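Local coordinates for protein yciF (Escherichia coli, PDB 2GS4) that is a homodimeric stress protein of uncertain function, whose ferritin-like, rubrerythrin-related helical bundle probably binds metal, at residues E79-I82 with E83-N86; S91-K94 with N95-D99; F10-L13 with L14-Y18; L120-L123 with A124-G128. All coordinates share one frame; numbering follows the deposited sequence.

Contact 1 (E79-I82 with E83-N86); sequences EGLI and EEAN
Glu79 and Glu83, one helical turn apart on helix 76-89, run alongside each other and point the same way. Traced outward, the Glu83 side chain follows the Glu79 backbone before it meets its neighbour's side chain. CB sits 3.6 Å from both Glu79 O and Gly80 O. CG then closes to 3.3 Å on Glu79 O, because chi1 of -74° puts it beside the backbone N and anti to the carbonyl carbon. The chain continues extended, CD passing over the same oxygen, until OE1 comes 3.5 Å from Glu79 CG. The two carboxylates are turned 46° apart, with Glu79 OE2 4.4 Å from Glu83 OE1. In the backbone, Glu83 N donates to Glu79 O at 2.9 Å, and further along the helix Asn86 N donates to Ile82 O. With an alanine here the Glu83 N to Glu79 O bond would remain, but Glu79 CG and the Glu79 carbonyl would probably lose the hydrocarbon and carboxylate lying against them. Counter-charge comes from outside the turn: Glu79 is salt-bridged to Lys74 and to Lys108 of the second subunit, whereas Glu84 OE2 lies close to Glu83 OE2 of that subunit. The chemistry is therefore that of an acidic patch at the dimer interface, whose mutual repulsion the lysines on Glu79 are likely to moderate.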
loop_
_atom_site.group_PDB
_atom_site.type_symbol
_atom_site.label_atom_id
_atom_site.label_comp_id
_atom_site.label_asym_id
_atom_site.label_seq_id
_atom_site.Cartn_x
_atom_site.Cartn_y
_atom_site.Cartn_z
ATOM N N GLU A 79 -6.666 3.505 0.756
ATOM C CA GLU A 79 -7.263 4.596 1.517
ATOM C C GLU A 79 -6.227 5.720 1.653
ATOM O O GLU A 79 -6.543 6.896 1.447
ATOM C CB GLU A 79 -7.702 4.060 2.890
ATOM C CG GLU A 79 -8.363 5.028 3.842
ATOM C CD GLU A 79 -8.701 4.353 5.171
ATOM O OE1 GLU A 79 -9.897 4.123 5.448
ATOM O OE2 GLU A 79 -7.761 4.039 5.935
ATOM N N GLY A 80 -4.989 5.353 1.973
ATOM C CA GLY A 80 -3.945 6.352 2.110
ATOM C C GLY A 80 -3.615 7.026 0.786
ATOM O O GLY A 80 -3.420 8.241 0.735
ATOM N N LEU A 81 -3.563 6.244 -0.291
ATOM C CA LEU A 81 -3.246 6.783 -1.610
ATOM C C LEU A 81 -4.337 7.742 -2.082
ATOM O O LEU A 81 -4.063 8.725 -2.781
ATOM C CB LEU A 81 -3.059 5.634 -2.612
ATOM C CG LEU A 81 -1.843 4.748 -2.309
ATOM C CD1 LEU A 81 -1.782 3.548 -3.256
ATOM C CD2 LEU A 81 -0.585 5.584 -2.431
ATOM N N ILE A 82 -5.572 7.454 -1.682
ATOM C CA ILE A 82 -6.697 8.290 -2.050
ATOM C C ILE A 82 -6.665 9.570 -1.202
ATOM O O ILE A 82 -6.975 10.652 -1.696
ATOM C CB ILE A 82 -8.010 7.477 -1.916
ATOM C CG1 ILE A 82 -8.111 6.537 -3.129
ATOM C CG2 ILE A 82 -9.217 8.394 -1.794
ATOM C CD1 ILE A 82 -9.227 5.513 -3.092
ATOM N N GLU A 83 -6.245 9.470 0.058
ATOM C CA GLU A 83 -6.158 10.672 0.885
ATOM C C GLU A 83 -5.033 11.549 0.337
ATOM O O GLU A 83 -5.101 12.775 0.414
ATOM C CB GLU A 83 -5.922 10.311 2.362
ATOM C CG GLU A 83 -7.181 9.752 3.025
ATOM C CD GLU A 83 -6.967 9.287 4.449
ATOM O OE1 GLU A 83 -7.590 8.273 4.830
ATOM O OE2 GLU A 83 -6.194 9.932 5.191
ATOM N N GLU A 84 -4.008 10.914 -0.235
ATOM C CA GLU A 84 -2.882 11.632 -0.821
ATOM C C GLU A 84 -3.399 12.484 -1.979
ATOM O O GLU A 84 -3.092 13.673 -2.073
ATOM C CB GLU A 84 -1.806 10.641 -1.307
ATOM C CG GLU A 84 -0.649 11.274 -2.082
ATOM C CD GLU A 84 0.604 10.404 -2.090
ATOM O OE1 GLU A 84 0.480 9.169 -1.937
ATOM O OE2 GLU A 84 1.715 10.951 -2.264
ATOM N N ALA A 85 -4.191 11.873 -2.850
ATOM C CA ALA A 85 -4.753 12.591 -3.982
ATOM C C ALA A 85 -5.695 13.690 -3.503
ATOM O O ALA A 85 -5.686 14.796 -4.037
ATOM C CB ALA A 85 -5.495 11.618 -4.895
ATOM N N ASN A 86 -6.505 13.383 -2.491
ATOM C CA ASN A 86 -7.457 14.355 -1.971
ATOM C C ASN A 86 -6.743 15.569 -1.380
ATOM O O ASN A 86 -7.252 16.689 -1.457
ATOM C CB ASN A 86 -8.368 13.704 -0.918
ATOM C CG ASN A 86 -9.641 14.497 -0.680
ATOM O OD1 ASN A 86 -10.283 14.977 -1.621
ATOM N ND2 ASN A 86 -10.024 14.625 0.587
#

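Contact 2 (S91-K94 with N95-D99); sequences STEK and NEVRD
The Arg98 guanidinium meets Ser91 and Glu93 at its edge, with both carbonyl oxygens near its plane. NH2 donates to Glu93 O at 3.1 Å with an N-H...O angle of 160°, that oxygen lying 8° out of the guanidinium plane; a second, weak bond from NH2 reaches Ser91 O at 3.4 Å. The remaining nitrogens serve other carbonyls, NH1 that of Ile89 and NE that of Ala34. The second flat group, the Asn95 amide, places ND2 3.5 Å from Lys94 CG, the two side chains crossing obliquely. The loop ahead of helix 95-126 is folded by an ST turn, in which Ser91 OG accepts from Glu93 N at 3.1 Å while also bonding to Val88 O. Arg98 reaches back over this loop with its chain extended from CG to NE, its CD 3.4 Å from Glu93 O. With a leucine in its place, the carbonyls of Glu93, Ile89 and Ala34 would probably be left without these donors and the loop less firmly tied to the helix. Arg98 N also bonds to Lys94 O at 3.1 Å, nearly straight at 177° but from above the carbonyl plane.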
loop_
_atom_site.group_PDB
_atom_site.type_symbol
_atom_site.label_atom_id
_atom_site.label_comp_id
_atom_site.label_asym_id
_atom_site.label_seq_id
_atom_site.Cartn_x
_atom_site.Cartn_y
_atom_site.Cartn_z
ATOM N N SER A 91 -6.280 21.301 -1.838
ATOM C CA SER A 91 -5.288 22.352 -1.606
ATOM C C SER A 91 -5.639 23.547 -2.482
ATOM O O SER A 91 -6.636 23.513 -3.209
ATOM C CB SER A 91 -3.901 21.866 -2.004
ATOM O OG SER A 91 -3.796 21.807 -3.419
ATOM N N THR A 92 -4.833 24.606 -2.415
ATOM C CA THR A 92 -5.088 25.761 -3.270
ATOM C C THR A 92 -4.177 25.718 -4.491
ATOM O O THR A 92 -4.070 26.706 -5.212
ATOM C CB THR A 92 -4.887 27.136 -2.554
ATOM O OG1 THR A 92 -3.608 27.180 -1.918
ATOM C CG2 THR A 92 -5.984 27.377 -1.526
ATOM N N GLU A 93 -3.506 24.587 -4.718
ATOM C CA GLU A 93 -2.643 24.469 -5.890
ATOM C C GLU A 93 -3.563 24.781 -7.053
ATOM O O GLU A 93 -4.761 24.521 -6.987
ATOM C CB GLU A 93 -2.061 23.057 -6.036
ATOM C CG GLU A 93 -1.050 22.679 -4.963
ATOM C CD GLU A 93 -0.478 21.289 -5.164
ATOM O OE1 GLU A 93 -0.163 20.628 -4.152
ATOM O OE2 GLU A 93 -0.335 20.858 -6.332
ATOM N N LYS A 94 -3.014 25.336 -8.123
ATOM C CA LYS A 94 -3.855 25.707 -9.248
ATOM C C LYS A 94 -3.206 25.395 -10.595
ATOM O O LYS A 94 -1.980 25.291 -10.704
ATOM C CB LYS A 94 -4.210 27.196 -9.108
ATOM C CG LYS A 94 -5.291 27.728 -10.025
ATOM C CD LYS A 94 -5.614 29.187 -9.669
ATOM C CE LYS A 94 -6.519 29.291 -8.440
ATOM N NZ LYS A 94 -6.390 30.588 -7.692
ATOM N N ASN A 95 -4.063 25.248 -11.607
ATOM C CA ASN A 95 -3.705 24.900 -12.980
ATOM C C ASN A 95 -2.508 23.958 -13.199
ATOM O O ASN A 95 -2.596 22.797 -12.817
ATOM C CB ASN A 95 -3.637 26.160 -13.881
ATOM C CG ASN A 95 -2.661 27.205 -13.395
ATOM O OD1 ASN A 95 -1.458 27.098 -13.618
ATOM N ND2 ASN A 95 -3.180 28.238 -12.736
ATOM N N GLU A 96 -1.408 24.398 -13.805
ATOM C CA GLU A 96 -0.306 23.451 -14.044
ATOM C C GLU A 96 0.320 22.814 -12.803
ATOM O O GLU A 96 0.781 21.666 -12.857
ATOM C CB GLU A 96 0.810 24.079 -14.890
ATOM C CG GLU A 96 0.428 24.328 -16.343
ATOM C CD GLU A 96 -0.098 25.728 -16.566
ATOM O OE1 GLU A 96 -0.188 26.488 -15.580
ATOM O OE2 GLU A 96 -0.416 26.074 -17.723
ATOM N N VAL A 97 0.355 23.556 -11.699
ATOM C CA VAL A 97 0.922 23.029 -10.455
ATOM C C VAL A 97 -0.024 21.941 -9.991
ATOM O O VAL A 97 0.366 20.799 -9.740
ATOM C CB VAL A 97 0.981 24.114 -9.362
ATOM C CG1 VAL A 97 1.692 23.597 -8.137
ATOM C CG2 VAL A 97 1.670 25.348 -9.912
ATOM N N ARG A 98 -1.287 22.330 -9.891
ATOM C CA ARG A 98 -2.355 21.453 -9.472
ATOM C C ARG A 98 -2.426 20.168 -10.286
ATOM O O ARG A 98 -2.513 19.073 -9.725
ATOM C CB ARG A 98 -3.680 22.201 -9.578
ATOM C CG ARG A 98 -4.872 21.359 -9.235
ATOM C CD ARG A 98 -6.127 22.202 -9.133
ATOM N NE ARG A 98 -7.203 21.440 -8.512
ATOM C CZ ARG A 98 -7.509 21.488 -7.220
ATOM N NH1 ARG A 98 -8.499 20.748 -6.745
ATOM N NH2 ARG A 98 -6.838 22.294 -6.404
ATOM N N ASP A 99 -2.376 20.298 -11.606
ATOM C CA ASP A 99 -2.459 19.142 -12.488
ATOM C C ASP A 99 -1.234 18.217 -12.431
ATOM O O ASP A 99 -1.361 17.004 -12.602
ATOM C CB ASP A 99 -2.725 19.612 -13.922
ATOM C CG ASP A 99 -4.102 20.260 -14.076
ATOM O OD1 ASP A 99 -4.310 21.006 -15.056
ATOM O OD2 ASP A 99 -4.981 20.019 -13.217
#

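Contact 3 (F10-L13 with L14-Y18); sequences FIHL and LSDTY
Ile11 and Ser15 meet in a one-turn contact within helix 6-33, where residues 10-13 meet 14-18 by backbone bonds and a few side-chain touches. The evidence is a four-residue repeat: Leu14 N donates to Phe10 O, Asp16 N to His12 O and Thr17 N to Leu13 O, the last at 2.9 Å. Ile11 O is gripped twice by Ser15. Its N-H approaches at 2.9 Å, and its hydroxyl OG donates at 2.9 Å from the opposite face of the carbonyl, 36° out of the plane and so not on a lone pair. The hydroxyl can fold back in this way because chi1 of -65° keeps OG beside its own backbone N and anti to the carbonyl carbon. Ile11 CD1 lies 3.8 Å from the same OG, so a methyl flanks the polar group. On the side of Phe10 and Leu14, Leu14 CD2 approaches the Phe10 ring obliquely, 4.3 Å from CE1, while Leu14 CB rests 3.3 Å from Phe10 O. Leu14 packs on Val61 of helix 38-63, and Phe10 on Leu123 of helix 95-126. Across the turn, His12 NE2 and Asp16 OD1 stay 4.5 Å apart, and His12 packs on Thr119 of the second subunit. Ser15 OG is also hydrogen-bonded to Lys71 N. The hydroxyl thus accepts from the backbone of Lys71 and donates its one proton to Ile11 O, which leaves a buried polar group with a partner on either count.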
loop_
_atom_site.group_PDB
_atom_site.type_symbol
_atom_site.label_atom_id
_atom_site.label_comp_id
_atom_site.label_asym_id
_atom_site.label_seq_id
_atom_site.Cartn_x
_atom_site.Cartn_y
_atom_site.Cartn_z
ATOM N N PHE A 10 -3.729 -15.613 -1.497
ATOM C CA PHE A 10 -4.380 -15.154 -2.714
ATOM C C PHE A 10 -5.755 -14.564 -2.440
ATOM O O PHE A 10 -6.069 -13.473 -2.931
ATOM C CB PHE A 10 -4.495 -16.292 -3.736
ATOM C CG PHE A 10 -5.174 -15.885 -5.024
ATOM C CD1 PHE A 10 -6.471 -16.299 -5.302
ATOM C CD2 PHE A 10 -4.518 -15.080 -5.957
ATOM C CE1 PHE A 10 -7.113 -15.911 -6.486
ATOM C CE2 PHE A 10 -5.146 -14.688 -7.136
ATOM C CZ PHE A 10 -6.448 -15.109 -7.402
ATOM N N ILE A 11 -6.574 -15.266 -1.657
ATOM C CA ILE A 11 -7.901 -14.747 -1.369
ATOM C C ILE A 11 -7.798 -13.424 -0.601
ATOM O O ILE A 11 -8.538 -12.481 -0.871
ATOM C CB ILE A 11 -8.781 -15.793 -0.603
ATOM C CG1 ILE A 11 -10.190 -15.246 -0.443
ATOM C CG2 ILE A 11 -8.180 -16.151 0.742
ATOM C CD1 ILE A 11 -10.732 -14.807 -1.741
ATOM N N HIS A 12 -6.864 -13.350 0.340
ATOM C CA HIS A 12 -6.659 -12.132 1.117
ATOM C C HIS A 12 -6.318 -10.955 0.198
ATOM O O HIS A 12 -6.958 -9.904 0.265
ATOM C CB HIS A 12 -5.524 -12.329 2.132
ATOM C CG HIS A 12 -4.966 -11.047 2.667
ATOM N ND1 HIS A 12 -5.655 -10.238 3.544
ATOM C CD2 HIS A 12 -3.782 -10.428 2.436
ATOM C CE1 HIS A 12 -4.921 -9.179 3.835
ATOM N NE2 HIS A 12 -3.779 -9.269 3.176
ATOM N N LEU A 13 -5.305 -11.123 -0.651
ATOM C CA LEU A 13 -4.891 -10.056 -1.558
ATOM C C LEU A 13 -5.961 -9.661 -2.574
ATOM O O LEU A 13 -6.076 -8.492 -2.936
ATOM C CB LEU A 13 -3.597 -10.452 -2.284
ATOM C CG LEU A 13 -2.317 -10.500 -1.438
ATOM C CD1 LEU A 13 -1.185 -11.089 -2.264
ATOM C CD2 LEU A 13 -1.956 -9.099 -0.955
ATOM N N LEU A 14 -6.731 -10.638 -3.043
ATOM C CA LEU A 14 -7.788 -10.366 -4.013
ATOM C C LEU A 14 -8.898 -9.555 -3.351
ATOM O O LEU A 14 -9.453 -8.629 -3.955
ATOM C CB LEU A 14 -8.363 -11.681 -4.553
ATOM C CG LEU A 14 -9.414 -11.522 -5.654
ATOM C CD1 LEU A 14 -8.746 -11.066 -6.928
ATOM C CD2 LEU A 14 -10.129 -12.858 -5.879
ATOM N N SER A 15 -9.214 -9.912 -2.108
ATOM C CA SER A 15 -10.251 -9.237 -1.335
ATOM C C SER A 15 -9.832 -7.800 -1.033
ATOM O O SER A 15 -10.670 -6.884 -1.002
ATOM C CB SER A 15 -10.509 -9.981 -0.022
ATOM O OG SER A 15 -11.048 -11.269 -0.258
ATOM N N ASP A 16 -8.534 -7.610 -0.811
ATOM C CA ASP A 16 -7.997 -6.286 -0.523
ATOM C C ASP A 16 -8.118 -5.472 -1.808
ATOM O O ASP A 16 -8.561 -4.321 -1.794
ATOM C CB ASP A 16 -6.526 -6.394 -0.110
ATOM C CG ASP A 16 -6.176 -5.494 1.064
ATOM O OD1 ASP A 16 -4.969 -5.344 1.362
ATOM O OD2 ASP A 16 -7.100 -4.943 1.691
ATOM N N THR A 17 -7.751 -6.084 -2.929
ATOM C CA THR A 17 -7.834 -5.388 -4.205
ATOM C C THR A 17 -9.292 -5.035 -4.538
ATOM O O THR A 17 -9.562 -3.959 -5.081
ATOM C CB THR A 17 -7.178 -6.227 -5.329
ATOM O OG1 THR A 17 -5.752 -6.171 -5.183
ATOM C CG2 THR A 17 -7.559 -5.710 -6.702
ATOM N N TYR A 18 -10.230 -5.916 -4.189
ATOM C CA TYR A 18 -11.650 -5.651 -4.435
ATOM C C TYR A 18 -11.982 -4.354 -3.696
ATOM O O TYR A 18 -12.595 -3.447 -4.250
ATOM C CB TYR A 18 -12.519 -6.784 -3.882
ATOM C CG TYR A 18 -13.986 -6.717 -4.275
ATOM C CD1 TYR A 18 -14.417 -7.190 -5.516
ATOM C CD2 TYR A 18 -14.942 -6.190 -3.405
ATOM C CE1 TYR A 18 -15.761 -7.141 -5.881
ATOM C CE2 TYR A 18 -16.298 -6.136 -3.765
ATOM C CZ TYR A 18 -16.695 -6.615 -5.004
ATOM O OH TYR A 18 -18.020 -6.576 -5.370
#

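Contact 4 (L120-L123 with A124-G128); sequences LATL and AEQLG
Leu123 and Leu127 meet at the C-terminal end of helix 95-126, where the last turn gives way to a loop. The regular bonds persist almost to the end: Ala124 N donates to Leu120 O at 2.8 Å, Glu125 N to Ala121 O at 2.9 Å, and Gln126 N to Thr122 O at 2.8 Å. The next one, Leu127 N to Leu123 O, is weak, its N-H...O angle only 126°. Leu127 bends its side chain back over that same oxygen, with CG 3.3 Å and CD1 3.5 Å away, because chi1 of -73° holds CG anti to the carbonyl carbon. Gln126 CG lies 3.4 Å from Thr122 O and 4.4 Å from Thr122 CG2. Polar ends find partners beyond the turn: Thr122 OG1 bonds to Gly118 O, and Glu125 OE1 is salt-bridged to Lys137 of helix 130-159. Thr122 and Leu123 pack on Val9, and Gln126 on Ile6, of the second subunit. Gly128 then leaves the helix with phi of 81°, a conformation in which any side chain would collide with the Leu127 carbonyl oxygen; its N donates to Glu125 O at 3.1 Å, one of the two backward bonds of a Schellman motif.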
loop_
_atom_site.group_PDB
_atom_site.type_symbol
_atom_site.label_atom_id
_atom_site.label_comp_id
_atom_site.label_asym_id
_atom_site.label_seq_id
_atom_site.Cartn_x
_atom_site.Cartn_y
_atom_site.Cartn_z
ATOM N N LEU A 120 -1.207 -10.787 -7.955
ATOM C CA LEU A 120 -2.390 -11.651 -8.022
ATOM C C LEU A 120 -2.361 -12.586 -9.231
ATOM O O LEU A 120 -2.715 -13.762 -9.122
ATOM C CB LEU A 120 -3.677 -10.807 -8.047
ATOM C CG LEU A 120 -4.072 -10.118 -6.736
ATOM C CD1 LEU A 120 -5.163 -9.085 -7.000
ATOM C CD2 LEU A 120 -4.557 -11.158 -5.732
ATOM N N ALA A 121 -1.937 -12.070 -10.380
ATOM C CA ALA A 121 -1.865 -12.876 -11.595
ATOM C C ALA A 121 -0.867 -14.029 -11.440
ATOM O O ALA A 121 -1.148 -15.156 -11.857
ATOM C CB ALA A 121 -1.481 -11.999 -12.780
ATOM N N THR A 122 0.292 -13.749 -10.839
ATOM C CA THR A 122 1.315 -14.780 -10.631
ATOM C C THR A 122 0.809 -15.824 -9.633
ATOM O O THR A 122 0.963 -17.029 -9.859
ATOM C CB THR A 122 2.662 -14.155 -10.129
ATOM O OG1 THR A 122 3.171 -13.251 -11.119
ATOM C CG2 THR A 122 3.713 -15.232 -9.882
ATOM N N LEU A 123 0.190 -15.376 -8.544
ATOM C CA LEU A 123 -0.340 -16.301 -7.549
ATOM C C LEU A 123 -1.410 -17.183 -8.186
ATOM O O LEU A 123 -1.402 -18.399 -8.020
ATOM C CB LEU A 123 -0.926 -15.543 -6.356
ATOM C CG LEU A 123 0.105 -14.829 -5.480
ATOM C CD1 LEU A 123 -0.594 -14.207 -4.282
ATOM C CD2 LEU A 123 1.163 -15.819 -5.012
ATOM N N ALA A 124 -2.327 -16.569 -8.923
ATOM C CA ALA A 124 -3.378 -17.325 -9.586
ATOM C C ALA A 124 -2.739 -18.361 -10.508
ATOM O O ALA A 124 -3.151 -19.521 -10.519
ATOM C CB ALA A 124 -4.285 -16.388 -10.386
ATOM N N GLU A 125 -1.730 -17.950 -11.270
ATOM C CA GLU A 125 -1.056 -18.876 -12.177
ATOM C C GLU A 125 -0.436 -20.039 -11.427
ATOM O O GLU A 125 -0.578 -21.201 -11.817
ATOM C CB GLU A 125 0.039 -18.165 -12.962
ATOM C CG GLU A 125 -0.347 -17.877 -14.391
ATOM C CD GLU A 125 0.765 -17.214 -15.168
ATOM O OE1 GLU A 125 1.147 -16.081 -14.809
ATOM O OE2 GLU A 125 1.262 -17.827 -16.134
ATOM N N GLN A 126 0.257 -19.715 -10.343
ATOM C CA GLN A 126 0.918 -20.720 -9.531
ATOM C C GLN A 126 -0.044 -21.628 -8.771
ATOM O O GLN A 126 0.349 -22.702 -8.315
ATOM C CB GLN A 126 1.898 -20.032 -8.576
ATOM C CG GLN A 126 3.161 -19.555 -9.278
ATOM C CD GLN A 126 4.136 -20.691 -9.536
ATOM O OE1 GLN A 126 4.875 -21.101 -8.643
ATOM N NE2 GLN A 126 4.130 -21.215 -10.755
ATOM N N LEU A 127 -1.300 -21.209 -8.630
ATOM C CA LEU A 127 -2.279 -22.037 -7.927
ATOM C C LEU A 127 -3.072 -22.890 -8.917
ATOM O O LEU A 127 -3.949 -23.655 -8.528
ATOM C CB LEU A 127 -3.228 -21.163 -7.101
ATOM C CG LEU A 127 -2.662 -20.535 -5.821
ATOM C CD1 LEU A 127 -3.489 -19.324 -5.425
ATOM C CD2 LEU A 127 -2.650 -21.569 -4.705
ATOM N N GLY A 128 -2.756 -22.750 -10.197
ATOM C CA GLY A 128 -3.449 -23.518 -11.214
ATOM C C GLY A 128 -4.792 -22.943 -11.625
ATOM O O GLY A 128 -5.612 -23.656 -12.205
#

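Overall arrangement
All four contacts are local, three within helices or at a helix end and contact 2 where a loop enters helix 95-126. Contacts 3 and 4 are the pair that touch: their centres are 13 Å apart, and helix 6-33 lies against helix 95-126 with Phe10 CE2 3.3 Å from Leu120 O and Phe10 CB 3.6 Å from Leu127 CD1. Contacts 2 and 4 share helix 95-126 but mark its two ends, centres 41 Å apart. Contact 1, on the preceding helix 76-89, is 16 Å from contact 2 between centres, with nearest atoms about 5 Å apart, and lies on the same side of the chain's centre. Contacts 1, 3 and 4 reach the second subunit, whereas contact 2 does not.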